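PDB 4TVI: aminotransferase, class IV, which probably transfers the amino group of leucine, isoleucine or valine to 2-oxoglutarate, using pyridoxal 5'-phosphate as its cofactor. Local coordinates for residues A53-Q56 with A57-L60; L262-E265 with D266-A270. All coordinates share one frame; numbering follows the deposited sequence.

Contact 1: residues A53-Q56 with A57-L60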
loop_
_atom_site.group_PDB
_atom_site.type_symbol
_atom_site.label_atom_id
_atom_site.label_comp_id
_atom_site.label_asym_id
_atom_site.label_seq_id
_atom_site.Cartn_x
_atom_site.Cartn_y
_atom_site.Cartn_z
ATOM N N ALA A 53 3.821 14.339 7.791
ATOM C CA ALA A 53 4.655 14.289 6.600
ATOM C C ALA A 53 5.808 13.313 6.787
ATOM O O ALA A 53 6.343 12.778 5.815
ATOM C CB ALA A 53 5.184 15.674 6.265
ATOM N N ALA A 54 6.187 13.085 8.041
ATOM C CA ALA A 54 7.287 12.183 8.354
ATOM C C ALA A 54 6.833 10.980 9.170
ATOM O O ALA A 54 7.658 10.277 9.745
ATOM C CB ALA A 54 8.396 12.934 9.089
ATOM N N SER A 55 5.522 10.759 9.245
ATOM C CA SER A 55 4.995 9.541 9.855
ATOM C C SER A 55 5.386 8.354 8.990
ATOM O O SER A 55 5.320 8.437 7.768
ATOM C CB SER A 55 3.469 9.601 10.013
ATOM O OG SER A 55 3.078 10.627 10.906
ATOM N N GLN A 56 5.809 7.261 9.621
ATOM C CA GLN A 56 6.194 6.056 8.895
ATOM C C GLN A 56 5.054 5.600 7.990
ATOM O O GLN A 56 5.269 5.248 6.834
ATOM C CB GLN A 56 6.582 4.938 9.872
ATOM C CG GLN A 56 7.198 3.693 9.225
ATOM C CD GLN A 56 6.165 2.665 8.783
ATOM O OE1 GLN A 56 4.968 2.826 9.013
ATOM N NE2 GLN A 56 6.632 1.598 8.149
ATOM N N ALA A 57 3.835 5.622 8.523
ATOM C CA ALA A 57 2.675 5.138 7.784
ATOM C C ALA A 57 2.411 5.962 6.532
ATOM O O ALA A 57 1.901 5.453 5.534
ATOM C CB ALA A 57 1.451 5.141 8.674
ATOM N N THR A 58 2.769 7.236 6.580
ATOM C CA THR A 58 2.439 8.143 5.495
ATOM C C THR A 58 3.121 7.747 4.180
ATOM O O THR A 58 2.476 7.698 3.128
ATOM C CB THR A 58 2.807 9.586 5.871
ATOM O OG1 THR A 58 2.038 9.984 7.017
ATOM C CG2 THR A 58 2.522 10.537 4.719
ATOM N N TRP A 59 4.413 7.438 4.224
ATOM C CA TRP A 59 5.111 7.124 2.981
ATOM C C TRP A 59 5.632 5.689 2.906
ATOM O O TRP A 59 6.282 5.325 1.930
ATOM C CB TRP A 59 6.262 8.111 2.753
ATOM C CG TRP A 59 7.295 8.149 3.839
ATOM C CD1 TRP A 59 7.131 8.612 5.118
ATOM C CD2 TRP A 59 8.668 7.761 3.726
ATOM N NE1 TRP A 59 8.311 8.507 5.812
ATOM C CE2 TRP A 59 9.272 7.994 4.979
ATOM C CE3 TRP A 59 9.446 7.239 2.688
ATOM C CZ2 TRP A 59 10.617 7.718 5.220
ATOM C CZ3 TRP A 59 10.779 6.963 2.929
ATOM C CH2 TRP A 59 11.352 7.203 4.185
ATOM N N LEU A 60 5.329 4.870 3.913
ATOM C CA LEU A 60 5.773 3.477 3.902
ATOM C C LEU A 60 4.606 2.494 4.120
ATOM O O LEU A 60 4.801 1.279 4.141
ATOM C CB LEU A 60 6.883 3.272 4.942
ATOM C CG LEU A 60 8.180 4.032 4.608
ATOM C CD1 LEU A 60 9.181 4.013 5.760
ATOM C CD2 LEU A 60 8.839 3.512 3.315
HETATM O O HOH W 1 9.872 9.634 8.257
#
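Ser55 and Thr58 are joined through the backbone in the first turn of the short helix 56-60, where Thr58 N donates to Ser55 O at 3.1 Å from well above the carbonyl plane, and a weak bond of 2.9 Å from Leu60 N to Gln56 O follows. The same Ser55 O also meets the edge of the Trp59 indole, near the ring plane, with Trp59 CD1 3.2 Å away. Trp59 gets there by placing CG between its own N and carbonyl carbon (chi1 59°), which swings the ring back toward 53-56. Its NE1 then donates to a water at 3.1 Å, and this water in turn donates to Ala54 O at 2.7 Å, so the indole is tied to the loop through one bridging molecule. Over the ring centre sits Leu60 CG, 3.8 Å above the plane.

Ser55 sits at the N-cap, but its hydroxyl does not cap the helix: OG turns to Gly52 N and Glu129 OE1, and Thr58 OG1 reaches back to Gly52 O. What remains between the two side chains is Ser55 CB against Thr58 OG1, 3.3 Å apart. This loop-to-helix corner lies at the dimer interface, where Arg123 of the second subunit makes a cation-pi contact with Trp59 and a hydrogen bond to Ala53 O. Bent at chi2 (-88°), Gln56 crosses Leu60 at about a right angle, bringing Gln56 NE2 to 3.6 Å from Leu60 CB. Its buried amide is held at both ends, NE2 by Val136 O and OE1 by Ser62 OG.

Contact 2: residues L262-E265 with D266-A270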
loop_
_atom_site.group_PDB
_atom_site.type_symbol
_atom_site.label_atom_id
_atom_site.label_comp_id
_atom_site.label_asym_id
_atom_site.label_seq_id
_atom_site.Cartn_x
_atom_site.Cartn_y
_atom_site.Cartn_z
ATOM N N LEU A 262 -14.825 -20.848 -8.259
ATOM C CA LEU A 262 -15.622 -20.362 -9.377
ATOM C C LEU A 262 -14.762 -19.665 -10.427
ATOM O O LEU A 262 -13.807 -18.960 -10.099
ATOM C CB LEU A 262 -16.711 -19.409 -8.881
ATOM C CG LEU A 262 -17.743 -19.972 -7.902
ATOM C CD1 LEU A 262 -18.557 -18.834 -7.294
ATOM C CD2 LEU A 262 -18.658 -20.991 -8.576
ATOM N N LYS A 263 -15.104 -19.875 -11.692
ATOM C CA LYS A 263 -14.426 -19.203 -12.788
ATOM C C LYS A 263 -15.320 -18.126 -13.392
ATOM O O LYS A 263 -16.494 -18.018 -13.039
ATOM C CB LYS A 263 -14.004 -20.218 -13.859
ATOM C CG LYS A 263 -12.895 -21.158 -13.399
ATOM C CD LYS A 263 -12.365 -22.022 -14.535
ATOM C CE LYS A 263 -11.871 -21.168 -15.691
ATOM N NZ LYS A 263 -10.867 -20.153 -15.253
ATOM N N ILE A 264 -14.755 -17.328 -14.294
ATOM C CA ILE A 264 -15.504 -16.283 -14.981
ATOM C C ILE A 264 -16.711 -16.893 -15.680
ATOM O O ILE A 264 -17.804 -16.322 -15.673
ATOM C CB ILE A 264 -14.634 -15.532 -16.015
ATOM C CG1 ILE A 264 -13.544 -14.708 -15.315
ATOM C CG2 ILE A 264 -15.498 -14.623 -16.880
ATOM C CD1 ILE A 264 -14.086 -13.580 -14.459
ATOM N N GLU A 265 -16.500 -18.068 -16.265
ATOM C CA GLU A 265 -17.558 -18.808 -16.940
ATOM C C GLU A 265 -18.776 -19.044 -16.051
ATOM O O GLU A 265 -19.905 -18.957 -16.519
ATOM C CB GLU A 265 -17.015 -20.152 -17.449
ATOM C CG GLU A 265 -16.076 -20.048 -18.658
ATOM C CD GLU A 265 -14.672 -19.539 -18.324
ATOM O OE1 GLU A 265 -14.406 -19.152 -17.164
ATOM O OE2 GLU A 265 -13.826 -19.522 -19.242
ATOM N N ASP A 266 -18.551 -19.317 -14.769
ATOM C CA ASP A 266 -19.657 -19.534 -13.831
ATOM C C ASP A 266 -20.544 -18.303 -13.716
ATOM O O ASP A 266 -21.765 -18.413 -13.647
ATOM C CB ASP A 266 -19.129 -19.923 -12.447
ATOM C CG ASP A 266 -18.517 -21.308 -12.431
ATOM O OD1 ASP A 266 -19.267 -22.281 -12.657
ATOM O OD2 ASP A 266 -17.288 -21.423 -12.225
ATOM N N PHE A 267 -19.925 -17.128 -13.705
ATOM C CA PHE A 267 -20.681 -15.887 -13.581
ATOM C C PHE A 267 -21.329 -15.500 -14.907
ATOM O O PHE A 267 -22.326 -14.782 -14.933
ATOM C CB PHE A 267 -19.778 -14.776 -13.045
ATOM C CG PHE A 267 -19.471 -14.923 -11.580
ATOM C CD1 PHE A 267 -18.453 -15.760 -11.150
ATOM C CD2 PHE A 267 -20.217 -14.243 -10.634
ATOM C CE1 PHE A 267 -18.182 -15.915 -9.802
ATOM C CE2 PHE A 267 -19.948 -14.385 -9.282
ATOM C CZ PHE A 267 -18.927 -15.224 -8.867
ATOM N N ARG A 268 -20.777 -15.997 -16.006
ATOM C CA ARG A 268 -21.404 -15.810 -17.307
ATOM C C ARG A 268 -22.768 -16.513 -17.325
ATOM O O ARG A 268 -23.685 -16.079 -18.022
ATOM C CB ARG A 268 -20.510 -16.337 -18.438
ATOM C CG ARG A 268 -19.157 -15.639 -18.564
ATOM C CD ARG A 268 -19.285 -14.204 -19.060
ATOM N NE ARG A 268 -17.975 -13.613 -19.332
ATOM C CZ ARG A 268 -17.735 -12.305 -19.400
ATOM N NH1 ARG A 268 -18.715 -11.431 -19.208
ATOM N NH2 ARG A 268 -16.508 -11.869 -19.654
ATOM N N GLU A 269 -22.898 -17.592 -16.554
ATOM C CA GLU A 269 -24.127 -18.390 -16.555
ATOM C C GLU A 269 -25.075 -18.037 -15.425
ATOM O O GLU A 269 -26.119 -18.666 -15.289
ATOM C CB GLU A 269 -23.825 -19.882 -16.419
ATOM C CG GLU A 269 -22.582 -20.375 -17.095
ATOM C CD GLU A 269 -22.090 -21.690 -16.507
ATOM O OE1 GLU A 269 -22.806 -22.282 -15.670
ATOM O OE2 GLU A 269 -20.987 -22.134 -16.885
ATOM N N ALA A 270 -24.715 -17.057 -14.604
ATOM C CA ALA A 270 -25.516 -16.754 -13.421
ATOM C C ALA A 270 -26.910 -16.232 -13.764
ATOM O O ALA A 270 -27.082 -15.457 -14.709
ATOM C CB ALA A 270 -24.790 -15.757 -12.544
#
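This is a local contact round the start of a helix: Leu262 and Lys263 lead into 264-268, and Asp266 and Phe267, one turn on, fold back to meet them. The short helix follows strand 257-260 and packs on the mixed sheet, with Phe267 resting on residues such as Leu204, Val212 and Met222. A nearly straight bond (172°), the shortest across the two segments, runs 2.7 Å from Lys263 N to Asp266 OD2, on the anti lone pair of that oxygen. With CG beside its own N (chi1 -70°), Asp266 can bring its carboxylate back over the helix start. OD1 pairs with Arg224, which also holds Glu269 OE1; that charge and the helix N-terminus together probably favour the ionised form of Asp266.

Leu262 works beside this bond with two branches. Leu262 CD2 lies 3.9 Å from Asp266 CG, while Leu262 CD1 crosses to Phe267 CE1 at the same separation, the two side chains meeting at about a right angle. Lys263 O comes to the edge of the Phe267 ring, in its plane, 3.5 Å from Phe267 CD1.

Farther along, Arg268 N donates 3.0 Å to Ile264 O in the carbonyl plane. Their side chains run side by side, Ile264 CG2 3.6 Å from Arg268 NE, and the guanidinium carries on to a salt bridge with Asp289. Lys263 as N-cap and Asp266 three residues later thus form one half of a capping box, and the apolar pair Leu262-Phe267 bracketing it is a hydrophobic staple.

In the fold
Contact 1 precedes contact 2 along the chain, and the two lie on opposite sides of the chain's centre, their own centres 41 Å apart and their nearest atoms about 30 Å. They share no helix or sheet. Residues 53-60 border strand 120-128 of the five-stranded antiparallel sheet, whereas 262-270, which follow strand 257-260 and precede strand 272-277 along the chain, pack on the mixed sheet. Lys180, which carries the cofactor as a pyridoxal phosphate adduct, falls between them in sequence. Their surroundings differ too: the second subunit packs against contact 1, but no other chain of the dimer touches contact 2. Contact 1 thus joins its own sheet to the partner subunit, while contact 2 serves within one subunit.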